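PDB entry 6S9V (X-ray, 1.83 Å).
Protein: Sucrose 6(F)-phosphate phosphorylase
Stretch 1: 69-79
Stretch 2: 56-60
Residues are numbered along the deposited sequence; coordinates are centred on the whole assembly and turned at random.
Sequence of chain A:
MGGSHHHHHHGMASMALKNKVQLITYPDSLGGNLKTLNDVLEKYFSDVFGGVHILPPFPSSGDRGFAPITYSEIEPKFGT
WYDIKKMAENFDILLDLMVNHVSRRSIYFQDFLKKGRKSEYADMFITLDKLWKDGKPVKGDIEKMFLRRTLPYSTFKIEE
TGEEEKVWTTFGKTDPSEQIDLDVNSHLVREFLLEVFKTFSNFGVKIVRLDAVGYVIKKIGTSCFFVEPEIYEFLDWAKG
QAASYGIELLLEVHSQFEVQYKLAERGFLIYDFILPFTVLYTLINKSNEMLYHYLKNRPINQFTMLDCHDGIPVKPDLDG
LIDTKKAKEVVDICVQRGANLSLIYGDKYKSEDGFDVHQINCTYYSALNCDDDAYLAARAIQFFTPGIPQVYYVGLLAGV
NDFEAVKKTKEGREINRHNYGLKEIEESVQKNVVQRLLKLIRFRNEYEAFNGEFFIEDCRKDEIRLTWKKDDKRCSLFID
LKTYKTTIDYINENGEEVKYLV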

ATOM      1  N   ILE A  69       5.371 -11.885  14.472  1.00 19.19           N
ATOM      2  CA  ILE A  69       5.767 -12.443  15.764  1.00 18.87           C
ATOM      3  C   ILE A  69       6.944 -11.685  16.355  1.00 20.54           C
ATOM      4  O   ILE A  69       7.018 -11.490  17.573  1.00 20.02           O
ATOM      5  CB  ILE A  69       6.091 -13.942  15.583  1.00 17.85           C
ATOM      6  CG1 ILE A  69       4.825 -14.708  15.181  1.00 17.87           C
ATOM      7  CG2 ILE A  69       6.698 -14.540  16.853  1.00 19.40           C
ATOM      8  CD1 ILE A  69       5.086 -16.148  14.776  1.00 20.17           C
ATOM      9  N   THR A  70       7.879 -11.276  15.502  1.00 21.51           N
ATOM     10  CA  THR A  70       9.065 -10.543  15.913  1.00 22.08           C
ATOM     11  C   THR A  70       9.607  -9.841  14.680  1.00 20.80           C
ATOM     12  O   THR A  70       9.402 -10.304  13.554  1.00 20.74           O
ATOM     13  CB  THR A  70      10.134 -11.466  16.518  1.00 23.07           C
ATOM     14  OG1 THR A  70      11.306 -10.704  16.844  1.00 22.88           O
ATOM     15  CG2 THR A  70      10.530 -12.565  15.538  1.00 22.72           C
ATOM     16  N   TYR A  71      10.285  -8.715  14.902  1.00 20.29           N
ATOM     17  CA  TYR A  71      11.011  -8.025  13.846  1.00 21.48           C
ATOM     18  C   TYR A  71      12.518  -8.258  13.917  1.00 21.82           C
ATOM     19  O   TYR A  71      13.255  -7.739  13.071  1.00 21.27           O
ATOM     20  CB  TYR A  71      10.747  -6.520  13.897  1.00 20.87           C
ATOM     21  CG  TYR A  71       9.313  -6.100  13.679  1.00 20.66           C
ATOM     22  CD1 TYR A  71       8.423  -6.019  14.742  1.00 20.77           C
ATOM     23  CD2 TYR A  71       8.859  -5.749  12.416  1.00 22.84           C
ATOM     24  CE1 TYR A  71       7.123  -5.602  14.553  1.00 20.36           C
ATOM     25  CE2 TYR A  71       7.548  -5.341  12.213  1.00 24.94           C
ATOM     26  CZ  TYR A  71       6.686  -5.277  13.283  1.00 21.83           C
ATOM     27  OH  TYR A  71       5.391  -4.857  13.077  1.00 21.15           O
ATOM     28  N   SER A  72      12.989  -9.009  14.907  1.00 20.88           N
ATOM     29  CA  SER A  72      14.423  -9.188  15.101  1.00 21.57           C
ATOM     30  C   SER A  72      15.017 -10.218  14.152  1.00 19.45           C
ATOM     31  O   SER A  72      16.239 -10.392  14.135  1.00 21.30           O
ATOM     32  CB  SER A  72      14.706  -9.576  16.555  1.00 29.99           C
ATOM     33  OG  SER A  72      14.069 -10.799  16.882  1.00 38.54           O
ATOM     34  N   GLU A  73      14.192 -10.896  13.362  1.00 19.27           N
ATOM     35  CA  GLU A  73      14.692 -11.787  12.329  1.00 20.79           C
ATOM     36  C   GLU A  73      13.732 -11.762  11.152  1.00 20.05           C
ATOM     37  O   GLU A  73      12.546 -11.443  11.289  1.00 20.19           O
ATOM     38  CB  GLU A  73      14.869 -13.231  12.821  1.00 24.20           C
ATOM     39  CG  GLU A  73      13.579 -13.906  13.195  1.00 28.51           C
ATOM     40  CD  GLU A  73      13.697 -15.418  13.336  1.00 34.90           C
ATOM     41  OE1 GLU A  73      14.828 -15.950  13.465  1.00 38.73           O
ATOM     42  OE2 GLU A  73      12.636 -16.074  13.329  1.00 34.53           O
ATOM     43  N   ILE A  74      14.269 -12.108   9.997  1.00 20.17           N
ATOM     44  CA  ILE A  74      13.457 -12.375   8.819  1.00 19.08           C
ATOM     45  C   ILE A  74      12.950 -13.810   8.906  1.00 19.29           C
ATOM     46  O   ILE A  74      13.644 -14.702   9.410  1.00 20.78           O
ATOM     47  CB  ILE A  74      14.283 -12.133   7.540  1.00 18.63           C
ATOM     48  CG1 ILE A  74      14.700 -10.655   7.448  1.00 20.11           C
ATOM     49  CG2 ILE A  74      13.510 -12.592   6.307  1.00 18.99           C
ATOM     50  CD1 ILE A  74      13.554  -9.662   7.493  1.00 20.96           C
ATOM     51  N   GLU A  75      11.728 -14.035   8.436  1.00 19.09           N
ATOM     52  CA  GLU A  75      11.179 -15.384   8.355  1.00 20.71           C
ATOM     53  C   GLU A  75      12.172 -16.297   7.634  1.00 20.73           C
ATOM     54  O   GLU A  75      12.503 -16.041   6.472  1.00 20.27           O
ATOM     55  CB  GLU A  75       9.836 -15.344   7.629  1.00 21.86           C
ATOM     56  CG  GLU A  75       9.326 -16.688   7.102  1.00 24.58           C
ATOM     57  CD  GLU A  75       9.310 -17.768   8.155  1.00 26.78           C
ATOM     58  OE1 GLU A  75       8.945 -17.475   9.312  1.00 27.99           O
ATOM     59  OE2 GLU A  75       9.664 -18.916   7.818  1.00 27.53           O
ATOM     60  N   PRO A  76      12.679 -17.357   8.292  1.00 21.89           N
ATOM     61  CA  PRO A  76      13.753 -18.148   7.661  1.00 24.36           C
ATOM     62  C   PRO A  76      13.366 -18.813   6.351  1.00 24.11           C
ATOM     63  O   PRO A  76      14.250 -19.051   5.516  1.00 24.61           O
ATOM     64  CB  PRO A  76      14.115 -19.174   8.750  1.00 26.94           C
ATOM     65  CG  PRO A  76      13.773 -18.472  10.032  1.00 26.98           C
ATOM     66  CD  PRO A  76      12.547 -17.655   9.731  1.00 23.31           C
ATOM     67  N   LYS A  77      12.079 -19.092   6.117  1.00 23.62           N
ATOM     68  CA  LYS A  77      11.667 -19.563   4.796  1.00 27.33           C
ATOM     69  C   LYS A  77      12.036 -18.565   3.707  1.00 22.53           C
ATOM     70  O   LYS A  77      12.257 -18.949   2.552  1.00 21.86           O
ATOM     71  CB  LYS A  77      10.154 -19.797   4.761  1.00 41.81           C
ATOM     72  CG  LYS A  77       9.659 -21.100   5.365  1.00 61.08           C
ATOM     73  CD  LYS A  77       8.131 -21.093   5.492  1.00 75.92           C
ATOM     74  CE  LYS A  77       7.426 -21.165   4.144  1.00 87.97           C
ATOM     75  NZ  LYS A  77       7.571 -22.494   3.495  1.00 96.93           N
ATOM     76  N   PHE A  78      12.100 -17.281   4.050  1.00 21.09           N
ATOM     77  CA  PHE A  78      12.363 -16.235   3.072  1.00 20.87           C
ATOM     78  C   PHE A  78      13.825 -15.821   3.017  1.00 21.87           C
ATOM     79  O   PHE A  78      14.305 -15.442   1.943  1.00 22.70           O
ATOM     80  CB  PHE A  78      11.497 -15.008   3.374  1.00 20.13           C
ATOM     81  CG  PHE A  78      10.020 -15.310   3.446  1.00 20.69           C
ATOM     82  CD1 PHE A  78       9.479 -16.367   2.741  1.00 22.51           C
ATOM     83  CD2 PHE A  78       9.171 -14.530   4.222  1.00 21.12           C
ATOM     84  CE1 PHE A  78       8.123 -16.650   2.810  1.00 22.46           C
ATOM     85  CE2 PHE A  78       7.815 -14.814   4.290  1.00 20.77           C
ATOM     86  CZ  PHE A  78       7.297 -15.876   3.581  1.00 20.20           C
ATOM     87  N   GLY A  79      14.530 -15.845   4.137  1.00 22.82           N
ATOM     88  CA  GLY A  79      15.938 -15.502   4.146  1.00 23.88           C
ATOM     89  C   GLY A  79      16.336 -14.902   5.492  1.00 24.06           C
ATOM     90  O   GLY A  79      15.831 -15.308   6.540  1.00 22.47           O
TER
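Stretch 2 (56-60) PPFPS

Stretch 2 lies along stretch 1 as an irregular, proline-rich segment joined to it by two backbone hydrogen bonds and packed mainly through proline and aromatic side chains. Neither segment forms regular helix or strand where they meet, and together they bury 566 Å² of surface. Overall the chains run in roughly opposite senses, with Ile69 N bonded to Pro59 O and Glu75 N to Pro57 O, but the nearest CA pairs do not keep a regular antiparallel register: the CA of Ile69 is 5.3 Å from the CA of Ser60, the CA of Ile74 is 4.6 Å from the CA of Phe58, and the CA of Glu75 is 4.4 Å from the CA of Pro59. Between the two hydrogen bonds stretch 1 advances six residues, Ile69 to Glu75, and stretch 2 only two, Pro57 to Pro59.

Two hydrogen bonds join the backbones. Ile69 N donates to Pro59 O at 2.7 Å with an almost linear N-H...O angle of 177°, and Glu75 N donates to Pro57 O at 2.8 Å and 161°. Both acceptors are proline carbonyls; proline lacks an amide hydrogen, so Pro57 and Pro59 can take part in backbone pairing only as acceptors.

Phe58, between the two acceptors, has a chi1 of -37° (m) and turns its ring to Tyr71. The edge of the Tyr71 ring meets the face of the Phe58 ring, with centroids 4.8 Å apart, planes at 59°, and Tyr71 CD2 lying 3.6 Å from Phe58 CE2. Ile74 CD1 adds a contact of 4.0 Å to Phe58 CD1 and also reaches Pro57 CG at 3.8 Å; although its CA-to-CB bond points away overall, the end of the side chain comes nearer to stretch 2. Thr70 O approaches Phe58 CB at 3.2 Å and is buried by the contact without a polar partner.

Pro59 has the largest area covered by stretch 1, 125 Å². Pro59 CD sits 3.3 Å from Glu73 O, and Pro59 CG lies 3.3 Å from Glu73 OE2 and 4.0 Å from Thr70 CG2. Ile69 CB approaches Pro59 CB at 4.3 Å, while Glu75 OE1 lies 3.6 Å from Pro59 CA.

At the other end, the CA-to-CB bond of Phe78 points toward stretch 2, and Phe78 CD2 lies 3.8 Å from Pro57 O, which is at the edge of the Phe78 ring. Within stretch 1 the chain turns here: Phe78 N and Gly79 N both donate to Glu75 O, at 2.8 and 3.1 Å, and Lys77 N donates to Glu75 OE2 at 3.0 Å.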

ATOM      1  N   PRO A  56       5.482  -7.725   4.256  1.00 18.43           N
ATOM      2  CA  PRO A  56       6.076  -8.144   5.558  1.00 17.72           C
ATOM      3  C   PRO A  56       6.809  -9.469   5.474  1.00 18.66           C
ATOM      4  O   PRO A  56       6.196 -10.521   5.229  1.00 18.20           O
ATOM      5  CB  PRO A  56       4.850  -8.237   6.477  1.00 17.64           C
ATOM      6  CG  PRO A  56       3.917  -7.200   5.936  1.00 19.48           C
ATOM      7  CD  PRO A  56       4.110  -7.207   4.427  1.00 19.32           C
ATOM      8  N   PRO A  57       8.133  -9.455   5.671  1.00 18.55           N
ATOM      9  CA  PRO A  57       8.936 -10.687   5.623  1.00 16.77           C
ATOM     10  C   PRO A  57       9.302 -11.269   6.985  1.00 17.20           C
ATOM     11  O   PRO A  57      10.183 -12.133   7.036  1.00 18.55           O
ATOM     12  CB  PRO A  57      10.201 -10.206   4.902  1.00 18.80           C
ATOM     13  CG  PRO A  57      10.396  -8.812   5.472  1.00 20.44           C
ATOM     14  CD  PRO A  57       8.991  -8.252   5.657  1.00 19.87           C
ATOM     15  N   PHE A  58       8.679 -10.814   8.068  1.00 17.75           N
ATOM     16  CA  PHE A  58       8.993 -11.307   9.402  1.00 16.92           C
ATOM     17  C   PHE A  58       8.168 -12.548   9.710  1.00 17.40           C
ATOM     18  O   PHE A  58       7.118 -12.772   9.101  1.00 17.95           O
ATOM     19  CB  PHE A  58       8.740 -10.194  10.418  1.00 16.80           C
ATOM     20  CG  PHE A  58       9.122  -8.843   9.896  1.00 19.39           C
ATOM     21  CD1 PHE A  58      10.451  -8.499   9.751  1.00 20.01           C
ATOM     22  CD2 PHE A  58       8.156  -7.940   9.491  1.00 21.00           C
ATOM     23  CE1 PHE A  58      10.806  -7.271   9.239  1.00 17.89           C
ATOM     24  CE2 PHE A  58       8.508  -6.706   8.987  1.00 20.03           C
ATOM     25  CZ  PHE A  58       9.832  -6.382   8.844  1.00 17.28           C
ATOM     26  N   PRO A  59       8.626 -13.390  10.637  1.00 18.80           N
ATOM     27  CA  PRO A  59       7.798 -14.528  11.063  1.00 19.00           C
ATOM     28  C   PRO A  59       6.426 -14.031  11.477  1.00 19.31           C
ATOM     29  O   PRO A  59       6.303 -13.056  12.219  1.00 20.01           O
ATOM     30  CB  PRO A  59       8.567 -15.124  12.246  1.00 20.65           C
ATOM     31  CG  PRO A  59       9.950 -14.589  12.132  1.00 23.63           C
ATOM     32  CD  PRO A  59       9.836 -13.247  11.472  1.00 21.70           C
ATOM     33  N   SER A  60       5.387 -14.695  10.975  1.00 18.18           N
ATOM     34  CA  SER A  60       4.025 -14.207  11.127  1.00 17.96           C
ATOM     35  C   SER A  60       3.078 -15.379  11.313  1.00 18.78           C
ATOM     36  O   SER A  60       3.274 -16.453  10.737  1.00 20.25           O
ATOM     37  CB  SER A  60       3.618 -13.369   9.913  1.00 19.26           C
ATOM     38  OG  SER A  60       2.252 -13.005   9.935  1.00 21.52           O
TER